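Local coordinates for TipC2 (Streptococcus intermedius B196, PDB 6DHX), which probably acts as the immunity protein that neutralises an antibacterial toxin exported by a type VII secretion system, at residues K86-L91 against Y110-R115; L117-K122 against M190-W195; V121-E126 against T138-Y143. All blocks are in the same frame, centred on the assembly; numbering follows the deposited sequence.

Contact 1 (K86-L91 against Y110-R115). With SO4 (sulfate ion), chain D.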
loop_
_atom_site.group_PDB
_atom_site.type_symbol
_atom_site.label_atom_id
_atom_site.label_comp_id
_atom_site.label_asym_id
_atom_site.label_seq_id
_atom_site.Cartn_x
_atom_site.Cartn_y
_atom_site.Cartn_z
ATOM N N LYS A 86 -9.658 8.032 13.692
ATOM C CA LYS A 86 -9.623 9.469 13.404
ATOM C C LYS A 86 -8.718 9.767 12.222
ATOM O O LYS A 86 -9.007 10.665 11.425
ATOM C CB LYS A 86 -9.159 10.248 14.629
ATOM C CG LYS A 86 -10.199 10.308 15.732
ATOM C CD LYS A 86 -9.623 11.064 16.937
ATOM C CE LYS A 86 -10.632 11.098 18.074
ATOM N NZ LYS A 86 -10.038 11.727 19.292
ATOM N N ASN A 87 -7.624 9.030 12.093
ATOM C CA ASN A 87 -6.708 9.195 10.956
ATOM C C ASN A 87 -7.010 8.142 9.885
ATOM O O ASN A 87 -6.198 7.249 9.521
ATOM C CB ASN A 87 -5.252 9.117 11.441
ATOM C CG ASN A 87 -4.282 9.712 10.426
ATOM O OD1 ASN A 87 -4.672 10.532 9.586
ATOM N ND2 ASN A 87 -3.033 9.273 10.469
ATOM N N ASN A 88 -8.220 8.221 9.345
ATOM C CA ASN A 88 -8.660 7.135 8.494
ATOM C C ASN A 88 -7.935 7.205 7.149
ATOM O O ASN A 88 -7.466 8.260 6.741
ATOM C CB ASN A 88 -10.175 7.185 8.328
ATOM C CG ASN A 88 -10.670 8.510 7.713
ATOM O OD1 ASN A 88 -10.219 9.603 8.076
ATOM N ND2 ASN A 88 -11.639 8.402 6.794
ATOM N N ASN A 89 -7.766 6.051 6.498
ATOM C CA ASN A 89 -6.729 5.992 5.465
ATOM C C ASN A 89 -6.860 4.696 4.669
ATOM O O ASN A 89 -7.546 3.759 5.076
ATOM C CB ASN A 89 -5.302 6.090 6.090
ATOM C CG ASN A 89 -4.923 4.861 6.943
ATOM O OD1 ASN A 89 -4.462 3.852 6.404
ATOM N ND2 ASN A 89 -5.114 4.957 8.292
ATOM N N ILE A 90 -6.182 4.665 3.517
ATOM C CA ILE A 90 -5.829 3.421 2.830
ATOM C C ILE A 90 -4.327 3.300 2.915
ATOM O O ILE A 90 -3.607 4.301 2.788
ATOM C CB ILE A 90 -6.205 3.423 1.343
ATOM C CG1 ILE A 90 -7.582 3.915 1.091
ATOM C CG2 ILE A 90 -5.877 2.119 0.683
ATOM C CD1 ILE A 90 -7.419 5.025 0.074
ATOM N N LEU A 91 -3.847 2.083 3.122
ATOM C CA LEU A 91 -2.403 1.827 3.170
ATOM C C LEU A 91 -2.106 0.788 2.102
ATOM O O LEU A 91 -2.650 -0.322 2.162
ATOM C CB LEU A 91 -1.991 1.306 4.539
ATOM C CG LEU A 91 -0.579 0.695 4.515
ATOM C CD1 LEU A 91 0.484 1.844 4.380
ATOM C CD2 LEU A 91 -0.373 -0.079 5.781
ATOM N N TYR A 110 -2.306 6.773 2.416
ATOM C CA TYR A 110 -3.095 7.917 1.998
ATOM C C TYR A 110 -4.079 8.263 3.112
ATOM O O TYR A 110 -4.977 7.465 3.418
ATOM C CB TYR A 110 -3.833 7.614 0.703
ATOM C CG TYR A 110 -4.803 8.717 0.362
ATOM C CD1 TYR A 110 -4.329 9.905 -0.212
ATOM C CD2 TYR A 110 -6.166 8.581 0.627
ATOM C CE1 TYR A 110 -5.200 10.913 -0.532
ATOM C CE2 TYR A 110 -7.070 9.592 0.301
ATOM C CZ TYR A 110 -6.565 10.759 -0.285
ATOM O OH TYR A 110 -7.380 11.819 -0.640
ATOM N N THR A 111 -3.912 9.459 3.712
ATOM C CA THR A 111 -4.731 9.892 4.830
ATOM C C THR A 111 -5.865 10.749 4.271
ATOM O O THR A 111 -5.621 11.688 3.508
ATOM C CB THR A 111 -3.911 10.647 5.885
ATOM O OG1 THR A 111 -2.876 11.472 5.275
ATOM C CG2 THR A 111 -3.205 9.598 6.783
ATOM N N ARG A 112 -7.095 10.357 4.590
ATOM C CA ARG A 112 -8.282 10.997 4.018
ATOM C C ARG A 112 -8.415 12.444 4.447
ATOM O O ARG A 112 -8.841 13.294 3.654
ATOM C CB ARG A 112 -9.544 10.230 4.457
ATOM C CG ARG A 112 -9.672 8.906 3.665
ATOM C CD ARG A 112 -10.410 9.159 2.346
ATOM N NE ARG A 112 -11.827 9.482 2.546
ATOM C CZ ARG A 112 -12.663 9.777 1.555
ATOM N NH1 ARG A 112 -12.190 9.841 0.297
ATOM N NH2 ARG A 112 -13.989 9.989 1.841
ATOM N N GLN A 113 -8.121 12.738 5.706
ATOM C CA GLN A 113 -8.492 14.050 6.232
ATOM C C GLN A 113 -7.634 15.194 5.688
ATOM O O GLN A 113 -8.089 16.342 5.753
ATOM C CB GLN A 113 -8.477 14.086 7.767
ATOM C CG GLN A 113 -9.521 13.082 8.397
ATOM C CD GLN A 113 -10.898 13.186 7.742
ATOM O OE1 GLN A 113 -11.474 14.252 7.686
ATOM N NE2 GLN A 113 -11.381 12.094 7.191
ATOM N N ASP A 114 -6.452 14.917 5.132
ATOM C CA ASP A 114 -5.600 15.959 4.577
ATOM C C ASP A 114 -5.217 15.620 3.143
ATOM O O ASP A 114 -4.298 16.256 2.578
ATOM C CB ASP A 114 -4.364 16.175 5.462
ATOM C CG ASP A 114 -3.530 14.906 5.617
ATOM O OD1 ASP A 114 -3.857 13.880 4.980
ATOM O OD2 ASP A 114 -2.537 14.954 6.380
ATOM N N ARG A 115 -5.917 14.645 2.535
ATOM C CA ARG A 115 -5.689 14.205 1.158
ATOM C C ARG A 115 -4.201 14.096 0.851
ATOM O O ARG A 115 -3.686 14.703 -0.089
ATOM C CB ARG A 115 -6.394 15.155 0.167
ATOM C CG ARG A 115 -7.950 15.033 0.291
ATOM C CD ARG A 115 -8.728 15.740 -0.856
ATOM N NE ARG A 115 -10.163 16.054 -0.487
ATOM C CZ ARG A 115 -11.183 15.179 -0.501
ATOM N NH1 ARG A 115 -12.403 15.583 -0.169
ATOM N NH2 ARG A 115 -11.012 13.894 -0.832
HETATM S S SO4 D . -14.262 10.544 5.371
HETATM O O1 SO4 D . -12.865 10.219 5.149
HETATM O O2 SO4 D . -14.516 11.939 5.108
HETATM O O3 SO4 D . -14.589 10.184 6.741
HETATM O O4 SO4 D . -15.042 9.834 4.424
HETATM O O HOH W 1 -7.048 10.882 7.737
#
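This is the open end of the antiparallel beta hairpin formed by strands 89-99 and 102-111. Ile90 and Tyr110 make a hydrogen-bonded pair here. Tyr110 N reaches Ile90 O at 2.8 Å, nearly along the C=O axis, and Ile90 N gives the return bond to Tyr110 O. Asn89 and Thr111 follow as the non-hydrogen-bonded pair.

The packed side is the one that carries Ile90 and Tyr110. Ile90 CD1 meets Tyr110 CD2 at 3.8 Å, oblique to the ring. Helix 21-32 covers both residues: Phe22 touches each of them, and Asp23 takes a hydrogen bond from the Tyr110 hydroxyl.

The loop ends are looser, with Asn87 and Gln113 exposed to solvent. Thr111 CG2 lies beside Asn87 OD1. The amide of the buried Asn89 turns back toward the preceding loop, where ND2 binds Asn87 O almost straight (176°). A water lies within hydrogen-bonding distance of Asn87 OD1 and Asn88 O and accepts from Gln113 N.

Past the strand ends, Arg112 N binds Asn88 O at 3.0 Å. The Asn88 and Gln113 amides lie nearly coplanar, 23° apart, and Gln113 NE2 sits on a lone pair of Asn88 OD1 at 2.9 Å. The Arg112 chain bends at chi2 and chi3. NE faces a sulfate ion, probably from the crystallisation liquor, while NH1 makes a salt bridge to Asp23 and a hydrogen bond to Gln27. Sulfate O1 accepts from Arg112 NE and from Asn88 ND2, which also bonds to Tyr26 OH. Sulfate O4 lies in the guanidinium plane, 2.8 Å from Arg112 NH2.

Contact 2 (L117-K122 against M190-W195)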
loop_
_atom_site.group_PDB
_atom_site.type_symbol
_atom_site.label_atom_id
_atom_site.label_comp_id
_atom_site.label_asym_id
_atom_site.label_seq_id
_atom_site.Cartn_x
_atom_site.Cartn_y
_atom_site.Cartn_z
ATOM N N LEU A 117 -0.738 11.572 0.427
ATOM C CA LEU A 117 -0.089 10.278 0.276
ATOM C C LEU A 117 1.337 10.406 0.824
ATOM O O LEU A 117 2.126 11.191 0.297
ATOM C CB LEU A 117 -0.036 9.896 -1.191
ATOM C CG LEU A 117 0.707 8.599 -1.470
ATOM C CD1 LEU A 117 -0.151 7.374 -0.999
ATOM C CD2 LEU A 117 0.978 8.484 -2.949
ATOM N N THR A 118 1.670 9.616 1.829
ATOM C CA THR A 118 2.993 9.625 2.460
ATOM C C THR A 118 3.678 8.304 2.146
ATOM O O THR A 118 3.166 7.234 2.496
ATOM C CB THR A 118 2.853 9.855 3.969
ATOM O OG1 THR A 118 2.169 11.100 4.206
ATOM C CG2 THR A 118 4.219 9.916 4.667
ATOM N N LYS A 119 4.841 8.373 1.472
ATOM C CA LYS A 119 5.579 7.192 1.049
ATOM C C LYS A 119 6.750 7.067 2.008
ATOM O O LYS A 119 7.438 8.062 2.268
ATOM C CB LYS A 119 6.069 7.323 -0.404
ATOM C CG LYS A 119 4.918 7.466 -1.409
ATOM C CD LYS A 119 5.158 8.222 -2.731
ATOM C CE LYS A 119 6.121 7.559 -3.650
ATOM N NZ LYS A 119 6.184 8.334 -4.940
ATOM N N SER A 120 6.933 5.889 2.591
ATOM C CA SER A 120 8.022 5.716 3.551
ATOM C C SER A 120 8.622 4.315 3.374
ATOM O O SER A 120 8.089 3.466 2.626
ATOM C CB SER A 120 7.498 5.992 4.972
ATOM O OG SER A 120 6.671 4.949 5.410
ATOM N N VAL A 121 9.765 4.085 4.023
ATOM C CA VAL A 121 10.549 2.857 3.858
ATOM C C VAL A 121 10.863 2.270 5.224
ATOM O O VAL A 121 11.329 2.991 6.128
ATOM C CB VAL A 121 11.887 3.111 3.137
ATOM C CG1 VAL A 121 12.443 1.813 2.730
ATOM C CG2 VAL A 121 11.727 3.972 1.969
ATOM N N LYS A 122 10.678 0.964 5.352
ATOM C CA LYS A 122 10.982 0.220 6.563
ATOM C C LYS A 122 11.791 -1.017 6.187
ATOM O O LYS A 122 11.908 -1.390 5.008
ATOM C CB LYS A 122 9.680 -0.193 7.284
ATOM C CG LYS A 122 8.767 0.970 7.714
ATOM C CD LYS A 122 7.477 0.401 8.337
ATOM C CE LYS A 122 6.394 1.471 8.604
ATOM N NZ LYS A 122 6.845 2.808 8.195
HETATM N N MSE A 190 7.348 12.179 0.182
HETATM C CA MSE A 190 8.155 10.988 -0.012
HETATM C C MSE A 190 9.341 11.062 0.920
HETATM O O MSE A 190 10.087 12.040 0.876
HETATM C CB MSE A 190 8.578 10.912 -1.474
HETATM C CG MSE A 190 9.594 9.883 -1.864
HETATM SE SE MSE A 190 9.463 9.768 -3.842
HETATM C CE MSE A 190 7.940 10.763 -4.043
ATOM N N GLN A 191 9.464 10.055 1.792
ATOM C CA GLN A 191 10.521 10.066 2.803
ATOM C C GLN A 191 11.909 10.162 2.171
ATOM O O GLN A 191 12.805 10.838 2.704
ATOM C CB GLN A 191 10.424 8.804 3.662
ATOM C CG GLN A 191 11.430 8.767 4.829
ATOM C CD GLN A 191 11.399 7.450 5.602
ATOM O OE1 GLN A 191 10.802 6.449 5.165
ATOM N NE2 GLN A 191 12.077 7.436 6.741
ATOM N N TRP A 192 12.114 9.493 1.046
ATOM C CA TRP A 192 13.440 9.386 0.455
ATOM C C TRP A 192 13.733 10.478 -0.578
ATOM O O TRP A 192 14.682 10.338 -1.360
ATOM C CB TRP A 192 13.604 8.002 -0.178
ATOM C CG TRP A 192 12.633 7.675 -1.295
ATOM C CD1 TRP A 192 12.756 7.992 -2.611
ATOM C CD2 TRP A 192 11.421 6.904 -1.181
ATOM N NE1 TRP A 192 11.688 7.474 -3.332
ATOM C CE2 TRP A 192 10.857 6.811 -2.471
ATOM C CE3 TRP A 192 10.759 6.299 -0.112
ATOM C CZ2 TRP A 192 9.672 6.100 -2.731
ATOM C CZ3 TRP A 192 9.564 5.614 -0.367
ATOM C CH2 TRP A 192 9.038 5.518 -1.662
ATOM N N GLU A 193 12.970 11.571 -0.571
ATOM C CA GLU A 193 13.068 12.564 -1.639
ATOM C C GLU A 193 14.463 13.137 -1.757
ATOM O O GLU A 193 14.918 13.448 -2.864
ATOM C CB GLU A 193 12.103 13.708 -1.391
ATOM C CG GLU A 193 12.129 14.732 -2.485
ATOM C CD GLU A 193 11.360 15.976 -2.120
ATOM O OE1 GLU A 193 10.403 15.862 -1.320
ATOM O OE2 GLU A 193 11.716 17.067 -2.623
ATOM N N LYS A 194 15.159 13.286 -0.641
ATOM C CA LYS A 194 16.484 13.887 -0.692
ATOM C C LYS A 194 17.603 12.869 -0.524
ATOM O O LYS A 194 18.766 13.261 -0.459
ATOM C CB LYS A 194 16.566 15.009 0.346
ATOM C CG LYS A 194 15.505 16.079 0.099
ATOM C CD LYS A 194 15.790 17.411 0.767
ATOM C CE LYS A 194 15.316 17.436 2.212
ATOM N NZ LYS A 194 14.504 18.657 2.496
ATOM N N TRP A 195 17.293 11.574 -0.507
ATOM C CA TRP A 195 18.303 10.518 -0.300
ATOM C C TRP A 195 19.096 10.158 -1.546
ATOM O O TRP A 195 18.843 10.643 -2.646
ATOM C CB TRP A 195 17.653 9.237 0.210
ATOM C CG TRP A 195 16.983 9.344 1.506
ATOM C CD1 TRP A 195 16.906 10.445 2.308
ATOM C CD2 TRP A 195 16.307 8.296 2.198
ATOM N NE1 TRP A 195 16.207 10.151 3.443
ATOM C CE2 TRP A 195 15.831 8.839 3.411
ATOM C CE3 TRP A 195 16.048 6.955 1.907
ATOM C CZ2 TRP A 195 15.109 8.096 4.324
ATOM C CZ3 TRP A 195 15.312 6.211 2.814
ATOM C CH2 TRP A 195 14.852 6.790 4.013
ATOM O OXT TRP A 195 20.006 9.336 -1.475
HETATM O O HOH W 2 11.654 4.877 7.926
#
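Two hydrogen bonds to Gln191 join the chain end to strand 116-127. Gln191 N gives a bond of 2.9 Å to Lys119 O. The Gln191 side chain then runs out extended, with CG anti to the backbone N (chi1 -176°). Gln191 OE1 takes the 2.8 Å bond from Val121 N, which arrives nearly along the C=O axis. Strand 187-190 pairs in parallel with 116-127 and ends at Met190, opposite Lys119; the side-chain amide continues that pairing. Gln191 NE2 is held by Glu137 and by a water that donates to Val121 O.

Two successive type I turns, Met190 to Glu193 and Trp192 to Trp195, fold the C-terminus back. They place the Trp192 indole against the strand, with Met190 CG over the centre of one face, 3.3 Å above the plane. The indole packs on Val121 CG2, 3.3 Å from Trp192 CE3, and on Lys119 CB, near CH2; both come obliquely to the ring. Ser120 O is at the ring edge, in plane. Trp192 NE1 bonds to Asp155 on helix 151-173.

Lys119 and the selenomethionine at 190 run side by side, pointing the same way. NZ of Lys119 lies 3.1 Å from CE of Met190, and the lysine also makes a cation-pi contact with Tyr158. Gln191 OE1 takes the place of a backbone acceptor for Val121 N, so the strand edge stays hydrogen-bonded after the terminal backbone turns away.

Contact 3 (V121-E126 against T138-Y143)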
loop_
_atom_site.group_PDB
_atom_site.type_symbol
_atom_site.label_atom_id
_atom_site.label_comp_id
_atom_site.label_asym_id
_atom_site.label_seq_id
_atom_site.Cartn_x
_atom_site.Cartn_y
_atom_site.Cartn_z
ATOM N N VAL A 121 9.765 4.085 4.023
ATOM C CA VAL A 121 10.549 2.857 3.858
ATOM C C VAL A 121 10.863 2.270 5.224
ATOM O O VAL A 121 11.329 2.991 6.128
ATOM C CB VAL A 121 11.887 3.111 3.137
ATOM C CG1 VAL A 121 12.443 1.813 2.730
ATOM C CG2 VAL A 121 11.727 3.972 1.969
ATOM N N LYS A 122 10.678 0.964 5.352
ATOM C CA LYS A 122 10.982 0.220 6.563
ATOM C C LYS A 122 11.791 -1.017 6.187
ATOM O O LYS A 122 11.908 -1.390 5.008
ATOM C CB LYS A 122 9.680 -0.193 7.284
ATOM C CG LYS A 122 8.767 0.970 7.714
ATOM C CD LYS A 122 7.477 0.401 8.337
ATOM C CE LYS A 122 6.394 1.471 8.604
ATOM N NZ LYS A 122 6.845 2.808 8.195
ATOM N N ILE A 123 12.334 -1.678 7.205
ATOM C CA ILE A 123 13.116 -2.887 7.040
ATOM C C ILE A 123 12.481 -3.989 7.878
ATOM O O ILE A 123 11.966 -3.732 8.970
ATOM C CB ILE A 123 14.591 -2.651 7.464
ATOM C CG1 ILE A 123 15.262 -1.660 6.495
ATOM C CG2 ILE A 123 15.326 -3.934 7.556
ATOM C CD1 ILE A 123 15.529 -2.259 5.077
ATOM N N ALA A 124 12.493 -5.213 7.359
ATOM C CA ALA A 124 12.165 -6.403 8.138
ATOM C C ALA A 124 13.380 -7.318 8.197
ATOM O O ALA A 124 13.980 -7.625 7.160
ATOM C CB ALA A 124 10.968 -7.157 7.523
ATOM N N LEU A 125 13.750 -7.736 9.412
ATOM C CA LEU A 125 14.807 -8.718 9.635
ATOM C C LEU A 125 14.177 -10.057 9.959
ATOM O O LEU A 125 13.355 -10.149 10.873
ATOM C CB LEU A 125 15.717 -8.306 10.787
ATOM C CG LEU A 125 16.426 -6.975 10.650
ATOM C CD1 LEU A 125 17.420 -6.816 11.814
ATOM C CD2 LEU A 125 17.127 -6.913 9.307
ATOM N N GLU A 126 14.557 -11.089 9.219
ATOM C CA GLU A 126 13.980 -12.408 9.434
ATOM C C GLU A 126 14.890 -13.191 10.360
ATOM O O GLU A 126 16.035 -13.488 10.004
ATOM C CB GLU A 126 13.809 -13.155 8.122
ATOM C CG GLU A 126 12.985 -12.418 7.115
ATOM C CD GLU A 126 13.127 -13.049 5.744
ATOM O OE1 GLU A 126 13.915 -14.012 5.624
ATOM O OE2 GLU A 126 12.450 -12.590 4.801
ATOM N N THR A 138 17.756 6.325 10.397
ATOM C CA THR A 138 19.179 6.051 10.264
ATOM C C THR A 138 19.423 4.559 10.049
ATOM O O THR A 138 20.275 4.167 9.248
ATOM C CB THR A 138 19.946 6.503 11.508
ATOM O OG1 THR A 138 19.587 7.855 11.832
ATOM C CG2 THR A 138 21.442 6.366 11.227
ATOM N N GLN A 139 18.703 3.716 10.794
ATOM C CA GLN A 139 18.882 2.274 10.647
ATOM C C GLN A 139 18.427 1.823 9.263
ATOM O O GLN A 139 19.125 1.054 8.594
ATOM C CB GLN A 139 18.085 1.545 11.740
ATOM C CG GLN A 139 18.748 1.616 13.153
ATOM C CD GLN A 139 19.651 0.426 13.411
ATOM O OE1 GLN A 139 19.298 -0.713 13.053
ATOM N NE2 GLN A 139 20.813 0.668 14.021
ATOM N N VAL A 140 17.272 2.319 8.817
ATOM C CA VAL A 140 16.766 1.922 7.502
ATOM C C VAL A 140 17.777 2.279 6.423
ATOM O O VAL A 140 18.131 1.443 5.573
ATOM C CB VAL A 140 15.408 2.575 7.216
ATOM C CG1 VAL A 140 15.000 2.333 5.706
ATOM C CG2 VAL A 140 14.308 1.981 8.127
ATOM N N ARG A 141 18.261 3.530 6.434
ATOM C CA ARG A 141 19.224 3.934 5.416
ATOM C C ARG A 141 20.514 3.113 5.480
ATOM O O ARG A 141 21.117 2.847 4.436
ATOM C CB ARG A 141 19.530 5.429 5.519
ATOM C CG ARG A 141 18.302 6.284 5.170
ATOM C CD ARG A 141 18.614 7.783 5.267
ATOM N NE ARG A 141 19.455 8.249 4.164
ATOM C CZ ARG A 141 19.812 9.526 3.975
ATOM N NH1 ARG A 141 19.402 10.479 4.807
ATOM N NH2 ARG A 141 20.545 9.849 2.914
ATOM N N ALA A 142 20.944 2.671 6.667
ATOM C CA ALA A 142 22.132 1.816 6.729
ATOM C C ALA A 142 21.913 0.492 5.989
ATOM O O ALA A 142 22.816 0.006 5.289
ATOM C CB ALA A 142 22.550 1.557 8.182
ATOM N N TYR A 143 20.736 -0.121 6.161
ATOM C CA TYR A 143 20.447 -1.346 5.427
ATOM C C TYR A 143 20.399 -1.072 3.938
ATOM O O TYR A 143 20.892 -1.882 3.137
ATOM C CB TYR A 143 19.122 -1.967 5.885
ATOM C CG TYR A 143 19.228 -2.692 7.184
ATOM C CD1 TYR A 143 19.724 -3.998 7.237
ATOM C CD2 TYR A 143 18.866 -2.058 8.375
ATOM C CE1 TYR A 143 19.859 -4.653 8.455
ATOM C CE2 TYR A 143 19.000 -2.693 9.587
ATOM C CZ TYR A 143 19.480 -3.987 9.624
ATOM O OH TYR A 143 19.581 -4.608 10.846
#
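Helix 137-146 lies across strand 116-127, and the contact is a helix-on-sheet packing with no hydrogen bond between the two segments. Their axes come within 8.0 Å and cross at 72°, so the helix runs steeply over the strand. Val121, Ile123 and Leu125, every second residue, point toward the helix. Val140 and Tyr143, one turn apart, point back.

Val140 is the bump at one end. Its CG1, anti to the backbone N (chi1 170°), enters the hollow between Val121 and Ile123. Val140 CG1 lies 4.0 Å from Val121 CG1 and 4.1 Å from Ile123 CG1. The other methyl of Val140, CG2, rests over the strand backbone, near Val121 O and Lys122 CA.

Ile123 is the bump on the strand side and fits between Val140 and Tyr143. Its two branches do different work. Ile123 CD1, at the end of the longer branch, touches Tyr143 CB at 3.7 Å. Ile123 CG2 sits over one face of the Tyr143 ring in a CH-pi contact, 4.2 Å from the centroid and 14° off the normal.

The Tyr143 ring extends along the strand toward Leu125. The two side chains cross at about a right angle. Both Leu125 methyls approach from the side of the ring that Ile123 covers: Leu125 CD2 meets CE1 of Tyr143 at 3.6 Å, obliquely to the ring, and Leu125 CD1 meets Tyr143 OH at 3.2 Å.

Strand 116-127 is paired here with strand 102-111 and with strand 130-134. Ile134 of the latter touches both Leu125 and Gln139, so it flanks the same packing. At the other end Arg141 makes a cation-pi contact with Trp195, which joins the helix to the C-terminal turns.

Overall arrangement
All three contacts are built on one mixed sheet. Contact 1 lies on strands 89-99 and 102-111, and contacts 2 and 3 share strand 116-127, the next neighbour. The centres of contacts 1 and 2 are about 17 Å apart, yet they touch where Tyr110 CD1 meets Leu117 N at 4.0 Å. Contacts 2 and 3 are closer, about 13 Å between centres. They share Val121 and Lys122 and also meet through Trp195 CD1 and Arg141 CZ at 3.5 Å. Contacts 1 and 3 do not touch: their centres are about 25 Å apart and their nearest atoms about 7 Å. The sulfate at contact 1, probably a crystallisation ion, is no evidence of a toxin-binding site.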